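PDB 4QFN: ABC transporter periplasmic peptide-binding protein from Pseudoalteromonas, which probably binds dipeptides in the periplasm for uptake by an ABC transporter, and holds a Gly-Glu dipeptide in this structure. Local coordinates for residues Q29-C34 against I527-A532; E287-I292 against G432-T437. All coordinates share one frame; numbering follows the deposited sequence.

Contact 1: residues Q29-C34 against I527-A532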
ATOM      1  N   GLN A  29     -10.171 -26.338  13.006  1.00 39.75           N
ATOM      2  CA  GLN A  29      -9.647 -25.228  13.799  1.00 49.52           C
ATOM      3  C   GLN A  29      -9.650 -23.903  13.019  1.00 54.91           C
ATOM      4  O   GLN A  29      -9.737 -23.876  11.785  1.00 39.82           O
ATOM      5  CB  GLN A  29      -8.239 -25.539  14.341  1.00 33.54           C
ATOM      6  CG  GLN A  29      -8.167 -25.775  15.871  1.00 56.25           C
ATOM      7  CD  GLN A  29      -8.660 -24.580  16.705  1.00 65.38           C
ATOM      8  OE1 GLN A  29      -8.600 -23.430  16.266  1.00 61.70           O
ATOM      9  NE2 GLN A  29      -9.147 -24.858  17.916  1.00 53.60           N
ATOM     10  N   GLY A  30      -9.563 -22.803  13.757  1.00 43.76           N
ATOM     11  CA  GLY A  30      -9.621 -21.482  13.171  1.00 39.20           C
ATOM     12  C   GLY A  30      -8.430 -20.657  13.605  1.00 31.03           C
ATOM     13  O   GLY A  30      -7.568 -21.129  14.335  1.00 33.55           O
ATOM     14  N   LEU A  31      -8.377 -19.418  13.148  1.00 25.61           N
ATOM     15  CA  LEU A  31      -7.269 -18.549  13.485  1.00 27.04           C
ATOM     16  C   LEU A  31      -7.818 -17.150  13.708  1.00 24.40           C
ATOM     17  O   LEU A  31      -8.673 -16.688  12.953  1.00 23.38           O
ATOM     18  CB  LEU A  31      -6.223 -18.586  12.366  1.00 25.24           C
ATOM     19  CG  LEU A  31      -5.022 -17.646  12.425  1.00 31.12           C
ATOM     20  CD1 LEU A  31      -3.906 -18.129  11.523  1.00 25.45           C
ATOM     21  CD2 LEU A  31      -5.446 -16.222  12.052  1.00 29.91           C
ATOM     22  N   VAL A  32      -7.352 -16.499  14.770  1.00 23.85           N
ATOM     23  CA  VAL A  32      -7.779 -15.139  15.094  1.00 18.25           C
ATOM     24  C   VAL A  32      -6.621 -14.168  14.863  1.00 23.29           C
ATOM     25  O   VAL A  32      -5.552 -14.290  15.473  1.00 25.93           O
ATOM     26  CB  VAL A  32      -8.295 -14.997  16.544  1.00 23.77           C
ATOM     27  CG1 VAL A  32      -8.780 -13.562  16.792  1.00 18.15           C
ATOM     28  CG2 VAL A  32      -9.402 -16.021  16.845  1.00 18.32           C
ATOM     29  N   TYR A  33      -6.844 -13.211  13.968  1.00 19.66           N
ATOM     30  CA  TYR A  33      -5.832 -12.234  13.577  1.00 21.26           C
ATOM     31  C   TYR A  33      -6.242 -10.870  14.098  1.00 22.17           C
ATOM     32  O   TYR A  33      -7.345 -10.392  13.814  1.00 20.68           O
ATOM     33  CB  TYR A  33      -5.740 -12.207  12.069  1.00 21.27           C
ATOM     34  CG  TYR A  33      -4.736 -11.271  11.452  1.00 19.72           C
ATOM     35  CD1 TYR A  33      -4.949  -9.901  11.431  1.00 19.62           C
ATOM     36  CD2 TYR A  33      -3.618 -11.773  10.810  1.00 18.50           C
ATOM     37  CE1 TYR A  33      -4.047  -9.051  10.817  1.00 23.75           C
ATOM     38  CE2 TYR A  33      -2.714 -10.941  10.190  1.00 23.86           C
ATOM     39  CZ  TYR A  33      -2.926  -9.583  10.193  1.00 29.46           C
ATOM     40  OH  TYR A  33      -2.014  -8.766   9.566  1.00 33.15           O
ATOM     41  N   CYS A  34      -5.361 -10.270  14.889  1.00 22.16           N
ATOM     42  CA  CYS A  34      -5.586  -8.948  15.452  1.00 23.96           C
ATOM     43  C   CYS A  34      -5.233  -7.855  14.460  1.00 23.54           C
ATOM     44  O   CYS A  34      -4.061  -7.493  14.326  1.00 23.73           O
ATOM     45  CB  CYS A  34      -4.724  -8.756  16.688  1.00 27.27           C
ATOM     46  SG  CYS A  34      -5.620  -8.954  18.199  1.00 43.43           S
ATOM     47  N   ILE A 527      -0.059  -9.056   3.335  1.00 23.16           N
ATOM     48  CA  ILE A 527      -0.001 -10.335   4.017  1.00 22.42           C
ATOM     49  C   ILE A 527      -0.952 -11.337   3.362  1.00 26.02           C
ATOM     50  O   ILE A 527      -1.999 -10.959   2.844  1.00 23.15           O
ATOM     51  CB  ILE A 527      -0.425 -10.155   5.483  1.00 24.02           C
ATOM     52  CG1 ILE A 527       0.785  -9.796   6.340  1.00 32.89           C
ATOM     53  CG2 ILE A 527      -1.049 -11.419   6.024  1.00 29.65           C
ATOM     54  CD1 ILE A 527       1.212  -8.387   6.210  1.00 42.17           C
ATOM     55  N   SER A 528      -0.577 -12.612   3.372  1.00 22.64           N
ATOM     56  CA  SER A 528      -1.468 -13.666   2.905  1.00 27.93           C
ATOM     57  C   SER A 528      -1.599 -14.742   3.947  1.00 26.66           C
ATOM     58  O   SER A 528      -0.597 -15.186   4.500  1.00 20.91           O
ATOM     59  CB  SER A 528      -0.948 -14.318   1.623  1.00 28.74           C
ATOM     60  OG  SER A 528      -1.834 -15.356   1.209  1.00 20.01           O
ATOM     61  N   LEU A 529      -2.834 -15.162   4.207  1.00 20.44           N
ATOM     62  CA  LEU A 529      -3.082 -16.295   5.079  1.00 19.68           C
ATOM     63  C   LEU A 529      -3.510 -17.542   4.295  1.00 24.91           C
ATOM     64  O   LEU A 529      -3.969 -18.530   4.883  1.00 29.87           O
ATOM     65  CB  LEU A 529      -4.127 -15.938   6.143  1.00 30.46           C
ATOM     66  CG  LEU A 529      -3.782 -14.708   6.989  1.00 25.31           C
ATOM     67  CD1 LEU A 529      -4.866 -14.432   7.992  1.00 23.66           C
ATOM     68  CD2 LEU A 529      -2.442 -14.888   7.680  1.00 22.94           C
ATOM     69  N   ALA A 530      -3.344 -17.502   2.974  1.00 26.72           N
ATOM     70  CA  ALA A 530      -3.833 -18.580   2.108  1.00 27.43           C
ATOM     71  C   ALA A 530      -3.283 -19.951   2.486  1.00 28.64           C
ATOM     72  O   ALA A 530      -3.928 -20.953   2.222  1.00 28.57           O
ATOM     73  CB  ALA A 530      -3.530 -18.284   0.635  1.00 23.21           C
ATOM     74  N   ASN A 531      -2.090 -19.986   3.083  1.00 25.36           N
ATOM     75  CA  ASN A 531      -1.424 -21.249   3.431  1.00 28.39           C
ATOM     76  C   ASN A 531      -1.291 -21.407   4.934  1.00 28.46           C
ATOM     77  O   ASN A 531      -0.512 -22.234   5.414  1.00 29.11           O
ATOM     78  CB  ASN A 531      -0.019 -21.319   2.814  1.00 22.44           C
ATOM     79  CG  ASN A 531      -0.033 -21.142   1.305  1.00 32.70           C
ATOM     80  OD1 ASN A 531      -0.700 -21.885   0.591  1.00 32.62           O
ATOM     81  ND2 ASN A 531       0.688 -20.137   0.816  1.00 30.08           N
ATOM     82  N   ALA A 532      -2.035 -20.589   5.666  1.00 21.65           N
ATOM     83  CA  ALA A 532      -1.971 -20.583   7.114  1.00 26.81           C
ATOM     84  C   ALA A 532      -2.563 -21.858   7.700  1.00 30.25           C
ATOM     85  O   ALA A 532      -3.580 -22.356   7.224  1.00 23.96           O
ATOM     86  CB  ALA A 532      -2.708 -19.374   7.650  1.00 23.12           C
TER
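Leu-529 CD1 rests 4.1 Å from Tyr-33 CD2 and approaches the ring obliquely. The same methyl lies 4.5 Å from Leu-31 CD2, so one leucine branch serves both residues of the strand. On one flank Leu-31 CD1 reaches Ala-532 CB at 4.2 Å; on the other the far end of the tyrosine, OH, lies 4.4 Å from Ile-527 CG1. Leu-31 and Tyr-33 are alternate residues of strand 30-35, which brings both onto the side facing 527-532. In Tyr-33, CG is anti to the backbone N (chi1 -179°), which sets CD2 beside Leu-529 and the OH beside Ile-527.

The partner segment has no regular helix or strand, and short-range bonds set its shape. Ser-528 OG accepts from Ala-530 N at 3.2 Å, an ST turn, and a type I turn from Leu-529 to Ala-532 overlaps it, closed by Ala-532 N to Leu-529 O at 2.9 Å. Strand 241-246 lies alongside: Leu-242 touches both leucines, and the ring of Tyr-244 meets that of Tyr-33.

The five touching residues are buried and meet through carbon atoms, apart from the tyrosine OH beside an aliphatic carbon. Between the two segments, attachment therefore rests on apolar packing; a polar tie next to them is Lys-534 NZ to Gly-30 O, while Asp-54 and Tyr-213, bonded to Ile-527 N and Leu-529 O, hold the loop from distant parts of the chain.

Contact 2: residues E287-I292 against G432-T437. With GLY (glycine), chain C; GLU (glutamic acid), chain D.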
ATOM      1  N   GLU A 287      11.591  -9.213   8.862  1.00 21.79           N
ATOM      2  CA  GLU A 287      12.021  -9.375   7.483  1.00 21.80           C
ATOM      3  C   GLU A 287      12.284  -8.055   6.776  1.00 23.77           C
ATOM      4  O   GLU A 287      11.634  -7.043   7.059  1.00 17.66           O
ATOM      5  CB  GLU A 287      11.012 -10.215   6.703  1.00 27.35           C
ATOM      6  CG  GLU A 287      11.175 -11.720   6.888  1.00 38.39           C
ATOM      7  CD  GLU A 287      12.461 -12.284   6.252  1.00 58.62           C
ATOM      8  OE1 GLU A 287      12.642 -12.169   5.016  1.00 60.11           O
ATOM      9  OE2 GLU A 287      13.294 -12.853   6.993  1.00 62.23           O
ATOM     10  N   THR A 288      13.246  -8.070   5.862  1.00 15.53           N
ATOM     11  CA  THR A 288      13.552  -6.893   5.079  1.00 22.32           C
ATOM     12  C   THR A 288      12.372  -6.637   4.152  1.00 21.82           C
ATOM     13  O   THR A 288      11.678  -7.557   3.764  1.00 18.32           O
ATOM     14  CB  THR A 288      14.833  -7.045   4.242  1.00 26.19           C
ATOM     15  OG1 THR A 288      15.128  -5.784   3.632  1.00 24.23           O
ATOM     16  CG2 THR A 288      14.643  -8.097   3.135  1.00 18.72           C
ATOM     17  N   ASN A 289      12.137  -5.380   3.811  1.00 20.81           N
ATOM     18  CA  ASN A 289      10.922  -5.027   3.103  1.00 18.57           C
ATOM     19  C   ASN A 289      11.115  -3.721   2.379  1.00 17.07           C
ATOM     20  O   ASN A 289      11.751  -2.813   2.902  1.00 15.95           O
ATOM     21  CB  ASN A 289       9.756  -4.897   4.091  1.00 12.54           C
ATOM     22  CG  ASN A 289       8.488  -4.414   3.424  1.00 21.23           C
ATOM     23  OD1 ASN A 289       8.252  -3.209   3.300  1.00 21.73           O
ATOM     24  ND2 ASN A 289       7.670  -5.354   2.975  1.00 17.39           N
ATOM     25  N   LEU A 290      10.555  -3.624   1.181  1.00 17.21           N
ATOM     26  CA  LEU A 290      10.635  -2.398   0.395  1.00 18.00           C
ATOM     27  C   LEU A 290       9.628  -1.369   0.905  1.00 20.71           C
ATOM     28  O   LEU A 290       8.462  -1.421   0.547  1.00 19.73           O
ATOM     29  CB  LEU A 290      10.335  -2.698  -1.073  1.00 22.33           C
ATOM     30  CG  LEU A 290      11.337  -3.499  -1.904  1.00 20.16           C
ATOM     31  CD1 LEU A 290      10.763  -3.689  -3.297  1.00 13.99           C
ATOM     32  CD2 LEU A 290      12.678  -2.761  -1.979  1.00 21.52           C
ATOM     33  N   ASN A 291      10.078  -0.428   1.724  1.00 23.00           N
ATOM     34  CA  ASN A 291       9.197   0.617   2.244  1.00 19.07           C
ATOM     35  C   ASN A 291       9.954   1.923   2.495  1.00 18.17           C
ATOM     36  O   ASN A 291      11.188   1.928   2.563  1.00 22.09           O
ATOM     37  CB  ASN A 291       8.544   0.143   3.540  1.00 16.17           C
ATOM     38  CG  ASN A 291       9.563  -0.125   4.641  1.00 20.00           C
ATOM     39  OD1 ASN A 291      10.190  -1.183   4.681  1.00 24.04           O
ATOM     40  ND2 ASN A 291       9.728   0.834   5.537  1.00 18.87           N
ATOM     41  N   ILE A 292       9.228   3.028   2.632  1.00 15.31           N
ATOM     42  CA  ILE A 292       9.835   4.304   3.021  1.00 13.31           C
ATOM     43  C   ILE A 292       8.922   5.045   3.982  1.00 18.22           C
ATOM     44  O   ILE A 292       7.719   5.165   3.747  1.00 17.76           O
ATOM     45  CB  ILE A 292      10.138   5.206   1.799  1.00 18.04           C
ATOM     46  CG1 ILE A 292      10.646   6.588   2.226  1.00 16.78           C
ATOM     47  CG2 ILE A 292       8.874   5.405   0.953  1.00 13.88           C
ATOM     48  CD1 ILE A 292      11.999   6.625   2.872  1.00 16.28           C
ATOM     49  N   GLY A 432       4.162   7.404   4.646  1.00 19.70           N
ATOM     50  CA  GLY A 432       5.097   6.568   3.931  1.00 20.88           C
ATOM     51  C   GLY A 432       4.413   5.590   3.010  1.00 19.79           C
ATOM     52  O   GLY A 432       3.230   5.721   2.725  1.00 18.85           O
ATOM     53  N   TRP A 433       5.164   4.606   2.539  1.00 15.36           N
ATOM     54  CA  TRP A 433       4.634   3.696   1.555  1.00 14.71           C
ATOM     55  C   TRP A 433       5.342   2.362   1.687  1.00 19.14           C
ATOM     56  O   TRP A 433       6.568   2.303   1.765  1.00 17.47           O
ATOM     57  CB  TRP A 433       4.826   4.290   0.166  1.00 17.54           C
ATOM     58  CG  TRP A 433       4.129   3.567  -0.944  1.00 22.84           C
ATOM     59  CD1 TRP A 433       4.691   2.688  -1.837  1.00 22.30           C
ATOM     60  CD2 TRP A 433       2.752   3.686  -1.310  1.00 11.60           C
ATOM     61  NE1 TRP A 433       3.741   2.252  -2.729  1.00 19.65           N
ATOM     62  CE2 TRP A 433       2.543   2.842  -2.425  1.00 21.27           C
ATOM     63  CE3 TRP A 433       1.671   4.410  -0.798  1.00 20.86           C
ATOM     64  CZ2 TRP A 433       1.297   2.709  -3.039  1.00 20.67           C
ATOM     65  CZ3 TRP A 433       0.430   4.282  -1.413  1.00 26.05           C
ATOM     66  CH2 TRP A 433       0.256   3.437  -2.526  1.00 20.62           C
ATOM     67  N   ALA A 434       4.557   1.296   1.741  1.00 14.80           N
ATOM     68  CA  ALA A 434       5.088  -0.056   1.674  1.00 17.95           C
ATOM     69  C   ALA A 434       4.804  -0.532   0.265  1.00 21.67           C
ATOM     70  O   ALA A 434       3.649  -0.573  -0.168  1.00 17.48           O
ATOM     71  CB  ALA A 434       4.401  -0.964   2.687  1.00 12.88           C
ATOM     72  N   ALA A 435       5.855  -0.894  -0.454  1.00 19.00           N
ATOM     73  CA  ALA A 435       5.726  -1.159  -1.884  1.00 23.01           C
ATOM     74  C   ALA A 435       4.864  -2.382  -2.138  1.00 21.64           C
ATOM     75  O   ALA A 435       4.911  -3.346  -1.382  1.00 18.12           O
ATOM     76  CB  ALA A 435       7.087  -1.328  -2.508  1.00 16.75           C
ATOM     77  N   ASP A 436       4.066  -2.317  -3.198  1.00 19.12           N
ATOM     78  CA  ASP A 436       3.196  -3.417  -3.585  1.00 20.77           C
ATOM     79  C   ASP A 436       3.912  -4.349  -4.576  1.00 23.63           C
ATOM     80  O   ASP A 436       3.497  -5.482  -4.780  1.00 21.75           O
ATOM     81  CB  ASP A 436       1.914  -2.864  -4.217  1.00 24.73           C
ATOM     82  CG  ASP A 436       1.369  -1.636  -3.473  1.00 33.38           C
ATOM     83  OD1 ASP A 436       0.830  -1.798  -2.353  1.00 32.83           O
ATOM     84  OD2 ASP A 436       1.477  -0.510  -4.011  1.00 30.08           O
ATOM     85  N   THR A 437       4.982  -3.853  -5.198  1.00 18.75           N
ATOM     86  CA  THR A 437       5.779  -4.637  -6.145  1.00 20.10           C
ATOM     87  C   THR A 437       7.221  -4.200  -5.998  1.00 22.33           C
ATOM     88  O   THR A 437       7.489  -3.189  -5.343  1.00 22.26           O
ATOM     89  CB  THR A 437       5.378  -4.374  -7.622  1.00 25.28           C
ATOM     90  OG1 THR A 437       5.881  -3.099  -8.040  1.00 18.12           O
ATOM     91  CG2 THR A 437       3.875  -4.402  -7.798  1.00 15.33           C
TER
HETATM   92  N   GLY C 601       0.913  -0.149  -0.265  1.00 23.74           N
HETATM   93  CA  GLY C 601       0.284   1.108   0.093  1.00 22.92           C
HETATM   94  C   GLY C 601       0.665   1.626   1.473  1.00 24.26           C
HETATM   95  O   GLY C 601       1.747   1.327   1.986  1.00 26.21           O
HETATM   96  N   GLU D 602      -0.227   2.412   2.077  1.00 20.63           N
HETATM   97  CA  GLU D 602       0.057   3.066   3.352  1.00 25.22           C
HETATM   98  C   GLU D 602       0.002   2.110   4.536  1.00 24.58           C
HETATM   99  O   GLU D 602      -0.695   1.096   4.523  1.00 25.63           O
HETATM  100  CB  GLU D 602      -0.885   4.251   3.587  1.00 20.25           C
HETATM  101  CG  GLU D 602      -0.790   5.330   2.525  1.00 22.31           C
HETATM  102  CD  GLU D 602      -1.849   5.187   1.430  1.00 31.00           C
HETATM  103  OE1 GLU D 602      -2.047   6.157   0.660  1.00 28.39           O
HETATM  104  OE2 GLU D 602      -2.499   4.115   1.350  1.00 26.95           O
HETATM  105  OXT GLU D 602       0.663   2.348   5.545  1.00 26.32           O
HETATM  106  O   HOH W   1       5.906  -3.523   1.185  1.00 23.22           O
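Trp-433, whose CB meets Ile-292 CG2 at 4.3 Å, lays one indole face against the bound glycine: GLY CA sits over the six-membered ring, offset toward the rim, 3.5 Å from Trp-433 CH2. At the ring edge, in its plane, GLU OE1 of the next ligand residue comes within 3.7 Å of Trp-433 CZ3. With CG anti to the backbone N (chi1 -170°), the ring leads away from 287-292 and lies against the ligand; Leu-447 and Asn-442 of helix 441-448 also touch it. Replacing it by an alanine would probably strip the ligand glycine of its flat apolar support and open a gap beside Leu-447.

Behind the ring, strands 291-297 and 428-434 pair antiparallel. Ile-292 and Trp-433 form a hydrogen-bonded pair, exchanging N-H and C=O both ways, and just past the paired strands Ala-435 N donates to Leu-290 O at 2.8 Å, almost straight (168°). This backbone also binds the ligand's main chain, in the manner of peptide-binding proteins of family 5: Ala-434 N donates to GLY O at 2.8 Å while Ala-434 O accepts from GLY N. Asp-436 OD1 takes a second bond from GLY N at 2.7 Å, consistent with a charged amino terminus held by a carboxylate. Leu-290 CB packs 3.8 Å from Ala-435 CB. Across the backbone from that pair, beside Ala-434, a water links Asn-289 ND2 to Ala-435 O.

In the fold
Contact 1 and contact 2 have centres 21 Å apart and nearest atoms about 8 Å apart, without touching. Contact 2 carries part of the dipeptide site itself; contact 1 does not touch the dipeptide, the side chain of Ile-527 lying about 10 Å from both bound GLY and bound GLU. Strand pairing connects them: 30-35 runs beside 264-266, which pairs with 500-513, and that strand pairs with 291-297, the neighbour of 428-434. A second route is the chain just before 527-532, where Pro-523 and Gly-525 make backbone hydrogen bonds to Leu-290 and Ala-435. In sequence, both segments of contact 2 fall between those of contact 1.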